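Local coordinates for protein beta-lactamase (Chitinophaga pinensis, PDB 6N36) that probably hydrolyses the amide bond of beta-lactam rings as a zinc-dependent hydrolase of the metallo-beta-lactamase superfamily, at residues I185-L194 with V256-R267. Numbering follows the deposited sequence.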
ATOM      1  N   ILE A 185       1.623   1.194   7.548  1.00 21.40           N
ATOM      2  CA  ILE A 185       1.596   1.453   9.008  1.00 21.86           C
ATOM      3  C   ILE A 185       1.626   0.099   9.694  1.00 22.75           C
ATOM      4  O   ILE A 185       0.977  -0.857   9.277  1.00 23.82           O
ATOM      5  CB  ILE A 185       0.349   2.281   9.373  1.00 24.51           C
ATOM      6  CG1 ILE A 185       0.428   3.694   8.784  1.00 24.34           C
ATOM      7  CG2 ILE A 185       0.129   2.307  10.893  1.00 25.61           C
ATOM      8  CD1 ILE A 185       1.630   4.508   9.134  1.00 25.52           C
ATOM      9  N   PRO A 186       2.469  -0.061  10.725  1.00 20.59           N
ATOM     10  CA  PRO A 186       2.657  -1.354  11.383  1.00 20.71           C
ATOM     11  C   PRO A 186       1.552  -1.687  12.389  1.00 21.23           C
ATOM     12  O   PRO A 186       1.797  -1.874  13.568  1.00 20.88           O
ATOM     13  CB  PRO A 186       4.026  -1.201  12.023  1.00 21.43           C
ATOM     14  CG  PRO A 186       4.063   0.253  12.394  1.00 22.57           C
ATOM     15  CD  PRO A 186       3.458   0.940  11.193  1.00 20.87           C
ATOM     16  N   SER A 187       0.332  -1.762  11.893  1.00 20.59           N
ATOM     17  CA  SER A 187      -0.810  -2.203  12.707  1.00 20.35           C
ATOM     18  C   SER A 187      -0.680  -3.684  13.078  1.00 19.61           C
ATOM     19  O   SER A 187      -0.178  -4.468  12.306  1.00 19.50           O
ATOM     20  CB  SER A 187      -2.120  -1.866  12.052  1.00 21.74           C
ATOM     21  OG  SER A 187      -2.250  -2.555  10.842  1.00 22.34           O
ATOM     22  N   ILE A 188      -1.096  -4.030  14.276  1.00 19.70           N
ATOM     23  CA  ILE A 188      -1.028  -5.387  14.875  1.00 20.22           C
ATOM     24  C   ILE A 188      -2.449  -5.910  15.007  1.00 22.02           C
ATOM     25  O   ILE A 188      -3.245  -5.244  15.713  1.00 22.58           O
ATOM     26  CB  ILE A 188      -0.314  -5.295  16.228  1.00 21.99           C
ATOM     27  CG1 ILE A 188       1.063  -4.641  16.094  1.00 21.59           C
ATOM     28  CG2 ILE A 188      -0.192  -6.708  16.790  1.00 22.70           C
ATOM     29  CD1 ILE A 188       1.698  -4.209  17.439  1.00 23.13           C
ATOM     30  N   LEU A 189      -2.745  -7.072  14.426  1.00 20.74           N
ATOM     31  CA  LEU A 189      -4.097  -7.666  14.509  1.00 22.27           C
ATOM     32  C   LEU A 189      -4.255  -8.280  15.901  1.00 22.29           C
ATOM     33  O   LEU A 189      -3.255  -8.608  16.607  1.00 21.27           O
ATOM     34  CB  LEU A 189      -4.296  -8.724  13.424  1.00 23.60           C
ATOM     35  CG  LEU A 189      -4.326  -8.179  11.993  1.00 28.15           C
ATOM     36  CD1 LEU A 189      -4.638  -9.302  11.011  1.00 29.91           C
ATOM     37  CD2 LEU A 189      -5.333  -7.077  11.880  1.00 31.72           C
ATOM     38  N   ASN A 190      -5.511  -8.419  16.310  1.00 22.67           N
ATOM     39  CA  ASN A 190      -5.813  -8.994  17.634  1.00 22.96           C
ATOM     40  C   ASN A 190      -5.175 -10.380  17.821  1.00 24.23           C
ATOM     41  O   ASN A 190      -4.748 -10.661  18.928  1.00 25.42           O
ATOM     42  CB  ASN A 190      -7.328  -9.070  17.775  1.00 25.48           C
ATOM     43  CG  ASN A 190      -7.773  -9.534  19.135  1.00 26.40           C
ATOM     44  OD1 ASN A 190      -7.153  -9.141  20.124  1.00 29.07           O
ATOM     45  ND2 ASN A 190      -8.926 -10.223  19.218  1.00 29.27           N
ATOM     46  N   ASP A 191      -5.192 -11.231  16.786  1.00 25.86           N
ATOM     47  CA  ASP A 191      -4.803 -12.656  16.983  1.00 28.35           C
ATOM     48  C   ASP A 191      -3.266 -12.763  16.993  1.00 27.51           C
ATOM     49  O   ASP A 191      -2.753 -13.842  17.332  1.00 30.40           O
ATOM     50  CB  ASP A 191      -5.374 -13.563  15.899  1.00 34.18           C
ATOM     51  CG  ASP A 191      -6.887 -13.762  15.985  1.00 40.30           C
ATOM     52  OD1 ASP A 191      -7.416 -13.726  17.098  1.00 45.28           O
ATOM     53  OD2 ASP A 191      -7.510 -13.884  14.909  1.00 45.95           O
ATOM     54  N   THR A 192      -2.539 -11.697  16.832  1.00 24.79           N
ATOM     55  CA  THR A 192      -1.039 -11.790  16.733  1.00 22.27           C
ATOM     56  C   THR A 192      -0.381 -11.845  18.104  1.00 23.65           C
ATOM     57  O   THR A 192      -0.572 -10.939  18.923  1.00 24.42           O
ATOM     58  CB  THR A 192      -0.504 -10.619  15.906  1.00 22.02           C
ATOM     59  OG1 THR A 192      -1.000 -10.872  14.592  1.00 22.26           O
ATOM     60  CG2 THR A 192       1.011 -10.527  15.846  1.00 21.55           C
ATOM     61  N   LYS A 193       0.432 -12.883  18.331  1.00 23.32           N
ATOM     62  CA  LYS A 193       1.286 -13.076  19.502  1.00 24.02           C
ATOM     63  C   LYS A 193       2.696 -12.598  19.183  1.00 23.41           C
ATOM     64  O   LYS A 193       3.353 -13.196  18.333  1.00 22.87           O
ATOM     65  CB  LYS A 193       1.233 -14.559  19.886  1.00 28.00           C
ATOM     66  CG  LYS A 193       2.018 -14.980  21.111  1.00 33.64           C
ATOM     67  CD  LYS A 193       1.676 -16.449  21.473  1.00 37.13           C
ATOM     68  CE  LYS A 193       2.530 -17.072  22.557  1.00 42.25           C
ATOM     69  NZ  LYS A 193       2.875 -18.496  22.241  1.00 43.34           N
ATOM     70  N   LEU A 194       3.113 -11.455  19.733  1.00 23.79           N
ATOM     71  CA  LEU A 194       4.412 -10.838  19.352  1.00 23.48           C
ATOM     72  C   LEU A 194       5.623 -11.636  19.787  1.00 23.87           C
ATOM     73  O   LEU A 194       6.697 -11.450  19.179  1.00 26.37           O
ATOM     74  CB  LEU A 194       4.457  -9.435  19.941  1.00 23.39           C
ATOM     75  CG  LEU A 194       3.474  -8.481  19.291  1.00 22.91           C
ATOM     76  CD1 LEU A 194       3.448  -7.195  20.077  1.00 24.52           C
ATOM     77  CD2 LEU A 194       3.813  -8.169  17.829  1.00 22.44           C
ATOM     78  N   VAL A 256       1.064   8.390  14.982  1.00 25.34           N
ATOM     79  CA  VAL A 256       0.562   7.026  14.620  0.60 24.97           C
ATOM     80  C   VAL A 256       1.631   5.986  14.984  1.00 23.94           C
ATOM     81  O   VAL A 256       1.323   4.942  15.563  1.00 24.35           O
ATOM     82  CB  VAL A 256       0.196   6.948  13.120  0.60 25.52           C
ATOM     83  CG1 VAL A 256       0.008   5.508  12.657  0.60 25.53           C
ATOM     84  CG2 VAL A 256      -1.036   7.772  12.810  0.60 27.27           C
ATOM     85  N   LEU A 257       2.897   6.258  14.694  1.00 23.11           N
ATOM     86  CA  LEU A 257       3.956   5.275  15.024  1.00 23.65           C
ATOM     87  C   LEU A 257       4.103   5.146  16.540  1.00 24.10           C
ATOM     88  O   LEU A 257       4.296   4.043  17.043  1.00 24.80           O
ATOM     89  CB  LEU A 257       5.271   5.698  14.381  1.00 23.81           C
ATOM     90  CG  LEU A 257       5.349   5.616  12.859  1.00 24.94           C
ATOM     91  CD1 LEU A 257       6.710   6.052  12.376  1.00 26.01           C
ATOM     92  CD2 LEU A 257       5.036   4.227  12.338  1.00 25.15           C
ATOM     93  N   ASP A 258       4.043   6.241  17.268  1.00 25.34           N
ATOM     94  CA  ASP A 258       4.142   6.211  18.751  0.60 26.75           C
ATOM     95  C   ASP A 258       2.972   5.383  19.314  1.00 26.34           C
ATOM     96  O   ASP A 258       3.210   4.581  20.260  1.00 26.25           O
ATOM     97  CB  ASP A 258       4.212   7.642  19.302  0.60 29.49           C
ATOM     98  CG  ASP A 258       5.522   8.374  19.018  0.60 32.55           C
ATOM     99  OD1 ASP A 258       6.480   7.734  18.568  0.60 33.95           O
ATOM    100  OD2 ASP A 258       5.593   9.595  19.290  0.60 34.80           O
ATOM    101  N   GLU A 259       1.758   5.544  18.771  1.00 25.87           N
ATOM    102  CA  GLU A 259       0.585   4.751  19.234  0.60 27.34           C
ATOM    103  C   GLU A 259       0.890   3.264  19.006  1.00 24.95           C
ATOM    104  O   GLU A 259       0.665   2.452  19.936  1.00 24.58           O
ATOM    105  CB  GLU A 259      -0.714   5.182  18.558  0.60 29.50           C
ATOM    106  CG  GLU A 259      -1.209   6.561  18.985  0.60 34.39           C
ATOM    107  CD  GLU A 259      -2.244   7.230  18.088  0.60 38.34           C
ATOM    108  OE1 GLU A 259      -2.920   6.514  17.316  0.60 40.55           O
ATOM    109  OE2 GLU A 259      -2.394   8.485  18.191  0.60 44.54           O
ATOM    110  N   TRP A 260       1.371   2.904  17.818  1.00 22.89           N
ATOM    111  CA  TRP A 260       1.677   1.480  17.592  1.00 22.34           C
ATOM    112  C   TRP A 260       2.853   1.000  18.462  1.00 21.63           C
ATOM    113  O   TRP A 260       2.850  -0.171  18.875  1.00 20.38           O
ATOM    114  CB  TRP A 260       1.814   1.147  16.113  1.00 21.39           C
ATOM    115  CG  TRP A 260       0.471   1.123  15.454  1.00 20.72           C
ATOM    116  CD1 TRP A 260       0.003   2.068  14.602  1.00 21.74           C
ATOM    117  CD2 TRP A 260      -0.595   0.183  15.671  1.00 21.91           C
ATOM    118  NE1 TRP A 260      -1.294   1.773  14.253  1.00 22.77           N
ATOM    119  CE2 TRP A 260      -1.689   0.635  14.905  1.00 21.64           C
ATOM    120  CE3 TRP A 260      -0.746  -0.976  16.448  1.00 22.91           C
ATOM    121  CZ2 TRP A 260      -2.917  -0.047  14.885  1.00 23.41           C
ATOM    122  CZ3 TRP A 260      -1.974  -1.626  16.441  1.00 23.39           C
ATOM    123  CH2 TRP A 260      -3.041  -1.158  15.676  1.00 22.54           C
ATOM    124  N   GLN A 261       3.833   1.857  18.759  1.00 22.74           N
ATOM    125  CA  GLN A 261       4.952   1.444  19.636  1.00 23.22           C
ATOM    126  C   GLN A 261       4.396   1.175  21.049  1.00 23.06           C
ATOM    127  O   GLN A 261       4.813   0.231  21.677  1.00 23.11           O
ATOM    128  CB  GLN A 261       6.049   2.499  19.656  1.00 24.35           C
ATOM    129  CG  GLN A 261       7.216   2.122  20.548  1.00 25.06           C
ATOM    130  CD  GLN A 261       8.075   1.057  19.904  1.00 26.25           C
ATOM    131  OE1 GLN A 261       8.621   1.303  18.820  1.00 27.10           O
ATOM    132  NE2 GLN A 261       8.134  -0.105  20.519  1.00 25.50           N
ATOM    133  N   GLN A 262       3.444   1.986  21.509  1.00 24.35           N
ATOM    134  CA  GLN A 262       2.899   1.767  22.874  1.00 26.65           C
ATOM    135  C   GLN A 262       2.068   0.489  22.865  1.00 24.19           C
ATOM    136  O   GLN A 262       2.138  -0.256  23.868  1.00 24.36           O
ATOM    137  CB  GLN A 262       2.018   2.913  23.331  1.00 29.78           C
ATOM    138  CG  GLN A 262       2.773   4.195  23.577  1.00 33.75           C
ATOM    139  CD  GLN A 262       1.701   5.222  23.856  1.00 41.04           C
ATOM    140  OE1 GLN A 262       1.040   5.168  24.895  1.00 46.14           O
ATOM    141  NE2 GLN A 262       1.460   6.103  22.894  1.00 47.66           N
ATOM    142  N   ILE A 263       1.305   0.215  21.788  1.00 22.91           N
ATOM    143  CA  ILE A 263       0.548  -1.053  21.704  1.00 22.97           C
ATOM    144  C   ILE A 263       1.528  -2.223  21.709  1.00 22.04           C
ATOM    145  O   ILE A 263       1.327  -3.184  22.428  1.00 22.59           O
ATOM    146  CB  ILE A 263      -0.407  -1.050  20.507  1.00 23.77           C
ATOM    147  CG1 ILE A 263      -1.542  -0.065  20.808  1.00 25.56           C
ATOM    148  CG2 ILE A 263      -0.889  -2.463  20.208  1.00 24.01           C
ATOM    149  CD1 ILE A 263      -2.273   0.436  19.612  1.00 25.77           C
ATOM    150  N   TYR A 264       2.550  -2.182  20.860  1.00 21.36           N
ATOM    151  CA  TYR A 264       3.607  -3.212  20.803  1.00 21.46           C
ATOM    152  C   TYR A 264       4.165  -3.450  22.211  1.00 23.20           C
ATOM    153  O   TYR A 264       4.254  -4.620  22.653  1.00 23.00           O
ATOM    154  CB  TYR A 264       4.710  -2.781  19.831  1.00 21.40           C
ATOM    155  CG  TYR A 264       5.877  -3.721  19.802  1.00 21.98           C
ATOM    156  CD1 TYR A 264       6.866  -3.583  20.753  1.00 23.32           C
ATOM    157  CD2 TYR A 264       5.968  -4.769  18.899  1.00 22.54           C
ATOM    158  CE1 TYR A 264       7.913  -4.490  20.840  1.00 24.26           C
ATOM    159  CE2 TYR A 264       7.050  -5.633  18.942  1.00 22.60           C
ATOM    160  CZ  TYR A 264       8.028  -5.480  19.893  1.00 23.73           C
ATOM    161  OH  TYR A 264       9.033  -6.427  20.055  1.00 28.82           O
ATOM    162  N   ASP A 265       4.508  -2.390  22.916  1.00 22.25           N
ATOM    163  CA  ASP A 265       5.194  -2.514  24.227  1.00 25.64           C
ATOM    164  C   ASP A 265       4.248  -3.205  25.202  1.00 27.40           C
ATOM    165  O   ASP A 265       4.724  -4.074  25.964  1.00 28.51           O
ATOM    166  CB  ASP A 265       5.703  -1.160  24.714  1.00 26.98           C
ATOM    167  CG  ASP A 265       6.878  -0.554  23.928  1.00 28.63           C
ATOM    168  OD1 ASP A 265       7.493  -1.285  23.125  1.00 30.82           O
ATOM    169  OD2 ASP A 265       7.116   0.656  24.088  1.00 31.11           O
ATOM    170  N   LYS A 266       2.961  -2.869  25.157  1.00 27.35           N
ATOM    171  CA  LYS A 266       2.008  -3.452  26.128  1.00 29.43           C
ATOM    172  C   LYS A 266       1.728  -4.903  25.734  1.00 28.86           C
ATOM    173  O   LYS A 266       1.622  -5.770  26.623  1.00 31.83           O
ATOM    174  CB  LYS A 266       0.709  -2.650  26.146  1.00 32.98           C
ATOM    175  CG  LYS A 266      -0.281  -3.164  27.170  1.00 36.83           C
ATOM    176  CD  LYS A 266      -1.194  -2.123  27.726  1.00 42.17           C
ATOM    177  CE  LYS A 266      -2.130  -2.722  28.752  1.00 43.08           C
ATOM    178  NZ  LYS A 266      -3.176  -1.760  29.149  1.00 47.05           N
ATOM    179  N   ARG A 267       1.585  -5.189  24.445  1.00 25.84           N
ATOM    180  CA  ARG A 267       1.215  -6.544  23.955  0.70 25.91           C
ATOM    181  C   ARG A 267       2.379  -7.516  24.171  1.00 27.16           C
ATOM    182  O   ARG A 267       2.122  -8.724  24.474  1.00 29.11           O
ATOM    183  CB  ARG A 267       0.710  -6.452  22.520  0.70 25.35           C
ATOM    184  CG  ARG A 267      -0.738  -5.982  22.456  0.70 26.61           C
ATOM    185  CD  ARG A 267      -1.750  -7.107  22.549  0.70 27.40           C
ATOM    186  NE  ARG A 267      -1.696  -7.935  21.401  0.70 25.61           N
ATOM    187  CZ  ARG A 267      -2.367  -7.709  20.260  0.70 26.59           C
ATOM    188  NH1 ARG A 267      -3.256  -6.746  20.192  0.70 28.00           N
ATOM    189  NH2 ARG A 267      -2.191  -8.460  19.201  0.70 24.31           N
TER
HETATM  190  O   HOH W   1      -4.675  -5.686  18.094  1.00 34.45           O
HETATM  191  O   HOH W   2       1.914 -10.769  22.389  1.00 38.62           O
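In this metallo-beta-lactamase fold, the loop that follows strand 177-182 runs past the zinc site along the C-terminal helix 250-268, and Trp260 of that helix lays one face of its indole against Ser187. The flat ring suits a backbone lying against it: Ser187 CA sits 3.6 Å from the centroid of the Trp260 six-membered ring, 6° off the normal, a CH-pi contact. Ile263 CD1 packs on the opposite face. The backbone O of Ser187 hydrogen-bonds Tyr207 OH and ND1 of the zinc ligand His160, so the stack probably steadies this second-shell carbonyl. Apolar side chains fill in alongside: Ile185 CG2 touches Val256 CG1 and the pyrrole side of the indole, 3.7 Å from Trp260 NE1, and Pro186 CD rests 3.8 Å from Leu257 CD2. Farther along, Ile188 CD1 meets Tyr264 CA and CB, whereas Leu194 CD1 reaches the ring at Tyr264 CD2, 3.7 Å away. Arg267, in the conformer described, bends at chi2 (-88°) and chi3 to close the far end at the type I turn from Leu189 to Thr192. Its NH1 reaches Ile188 O through a water. Its NH2 and Thr192 N approach Leu189 O from opposite faces of the carbonyl plane, NH2 at 2.8 Å, and NH2 also meets Thr192 O at 3.0 Å on a lone pair in the carbonyl plane.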